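Local coordinates for thioredoxin domain-containing protein (Vibrio parahaemolyticus, PDB 2R5S) that is of unknown function but may, as a whole, have protein-disulfide reductase activity, this piece being its tetratricopeptide-repeat domain, at residues Asp124-Glu129 and Ile163-Tyr167. Numbering follows the deposited sequence.
Sequences DEEALE and IASKY
Tyr167 lays one face of its ring over the CB of Leu128, a CH-pi contact with the carbon 3.9 Å from the ring centroid and 12° off the normal. The chi1 m rotamers of both residues, with CB pointing toward the other helix, set up this overlap. Residues 124-129 and 163-167 are helical, nearly parallel at 15° (signed -15°), their axes 10.3 Å apart; in register, Glu125 CA lies 6.2 Å from Ile163 CA and Leu128 CA 7.1 Å from Tyr167 CA. Tyrosine suits its buried site because its ring packs while its OH donates a hydrogen bond to OE1 of partly exposed Glu129 at 2.9 Å. One turn earlier, beta-branched Ile163 puts CG2 3.8 Å from Leu128 CD1, while Glu125 extends with chi1 and chi2 both t, carrying OE2 to 3.2 Å from Ile163 CD1. Such near-parallel pairing of second (B) helices is characteristic of successive tetratricopeptide hairpins. Helix 145-157 joins the packing, with Ile153 against Leu128 and Phe150 against Tyr167, while helix 108-120 backs Ala127 through Tyr118.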
loop_
_atom_site.group_PDB
_atom_site.type_symbol
_atom_site.label_atom_id
_atom_site.label_comp_id
_atom_site.label_asym_id
_atom_site.label_seq_id
_atom_site.Cartn_x
_atom_site.Cartn_y
_atom_site.Cartn_z
ATOM N N ASP A 124 0.364 4.915 -3.475
ATOM C CA ASP A 124 1.188 4.066 -4.327
ATOM C C ASP A 124 0.518 3.677 -5.579
ATOM O O ASP A 124 1.198 3.465 -6.540
ATOM C CB ASP A 124 1.658 2.810 -3.608
ATOM C CG ASP A 124 2.452 3.135 -2.374
ATOM O OD1 ASP A 124 3.432 3.905 -2.489
ATOM O OD2 ASP A 124 2.073 2.646 -1.286
ATOM N N GLU A 125 -0.793 3.568 -5.579
ATOM C CA GLU A 125 -1.529 3.299 -6.819
ATOM C C GLU A 125 -1.235 4.390 -7.825
ATOM O O GLU A 125 -0.763 4.097 -8.918
ATOM C CB GLU A 125 -3.051 3.103 -6.599
ATOM C CG GLU A 125 -3.782 2.457 -7.798
ATOM C CD GLU A 125 -5.304 2.392 -7.617
ATOM O OE1 GLU A 125 -5.975 3.450 -7.469
ATOM O OE2 GLU A 125 -5.860 1.268 -7.643
ATOM N N GLU A 126 -1.477 5.645 -7.451
ATOM C CA GLU A 126 -1.091 6.824 -8.257
ATOM C C GLU A 126 0.403 6.942 -8.616
ATOM O O GLU A 126 0.689 7.298 -9.743
ATOM C CB GLU A 126 -1.500 8.130 -7.548
ATOM C CG GLU A 126 -3.019 8.413 -7.454
ATOM C CD GLU A 126 -3.327 9.401 -6.334
ATOM O OE1 GLU A 126 -3.083 9.062 -5.145
ATOM O OE2 GLU A 126 -3.760 10.533 -6.643
ATOM N N ALA A 127 1.325 6.765 -7.647
ATOM C CA ALA A 127 2.754 6.658 -7.913
ATOM C C ALA A 127 3.030 5.692 -9.111
ATOM O O ALA A 127 3.659 6.071 -10.084
ATOM C CB ALA A 127 3.440 6.117 -6.704
ATOM N N LEU A 128 2.565 4.448 -9.023
ATOM C CA LEU A 128 2.879 3.428 -10.008
ATOM C C LEU A 128 2.114 3.700 -11.279
ATOM O O LEU A 128 2.558 3.304 -12.363
ATOM C CB LEU A 128 2.513 2.037 -9.480
ATOM C CG LEU A 128 3.420 1.509 -8.365
ATOM C CD1 LEU A 128 2.781 0.429 -7.477
ATOM C CD2 LEU A 128 4.831 1.070 -8.869
ATOM N N GLU A 129 0.945 4.329 -11.194
ATOM C CA GLU A 129 0.177 4.570 -12.467
ATOM C C GLU A 129 0.883 5.728 -13.184
ATOM O O GLU A 129 1.131 5.683 -14.379
ATOM C CB GLU A 129 -1.256 4.963 -12.198
ATOM C CG GLU A 129 -2.010 5.503 -13.444
ATOM C CD GLU A 129 -2.718 4.436 -14.233
ATOM O OE1 GLU A 129 -2.477 3.227 -13.967
ATOM O OE2 GLU A 129 -3.521 4.777 -15.156
ATOM N N ILE A 163 -1.706 -3.979 -5.127
ATOM C CA ILE A 163 -1.371 -2.887 -6.071
ATOM C C ILE A 163 0.021 -3.217 -6.638
ATOM O O ILE A 163 0.190 -3.252 -7.840
ATOM C CB ILE A 163 -1.479 -1.457 -5.404
ATOM C CG1 ILE A 163 -2.948 -1.054 -5.198
ATOM C CG2 ILE A 163 -0.765 -0.363 -6.220
ATOM C CD1 ILE A 163 -3.768 -0.903 -6.522
ATOM N N ALA A 164 0.991 -3.490 -5.758
ATOM C CA ALA A 164 2.311 -3.947 -6.175
ATOM C C ALA A 164 2.160 -5.123 -7.153
ATOM O O ALA A 164 2.715 -5.083 -8.224
ATOM C CB ALA A 164 3.208 -4.371 -4.912
ATOM N N SER A 165 1.384 -6.148 -6.809
ATOM C CA SER A 165 1.199 -7.274 -7.714
ATOM C C SER A 165 0.558 -6.934 -9.068
ATOM O O SER A 165 0.860 -7.576 -10.075
ATOM C CB SER A 165 0.441 -8.405 -7.026
ATOM O OG SER A 165 1.144 -8.836 -5.857
ATOM N N LYS A 166 -0.322 -5.944 -9.129
ATOM C CA LYS A 166 -0.922 -5.659 -10.433
ATOM C C LYS A 166 0.066 -4.961 -11.382
ATOM O O LYS A 166 0.130 -5.244 -12.547
ATOM C CB LYS A 166 -2.260 -4.904 -10.288
ATOM C CG LYS A 166 -2.517 -3.841 -11.334
ATOM C CD LYS A 166 -3.710 -2.982 -10.947
ATOM C CE LYS A 166 -3.693 -1.677 -11.707
ATOM N NZ LYS A 166 -4.483 -1.681 -13.000
ATOM N N TYR A 167 0.862 -4.062 -10.847
ATOM C CA TYR A 167 1.891 -3.379 -11.612
ATOM C C TYR A 167 3.116 -4.209 -11.925
ATOM O O TYR A 167 3.670 -4.051 -13.011
ATOM C CB TYR A 167 2.223 -2.050 -10.951
ATOM C CG TYR A 167 1.052 -1.100 -11.136
ATOM C CD1 TYR A 167 0.959 -0.288 -12.264
ATOM C CD2 TYR A 167 0.005 -1.059 -10.206
ATOM C CE1 TYR A 167 -0.085 0.534 -12.426
ATOM C CE2 TYR A 167 -1.049 -0.209 -10.368
ATOM C CZ TYR A 167 -1.079 0.588 -11.472
ATOM O OH TYR A 167 -2.155 1.412 -11.674
#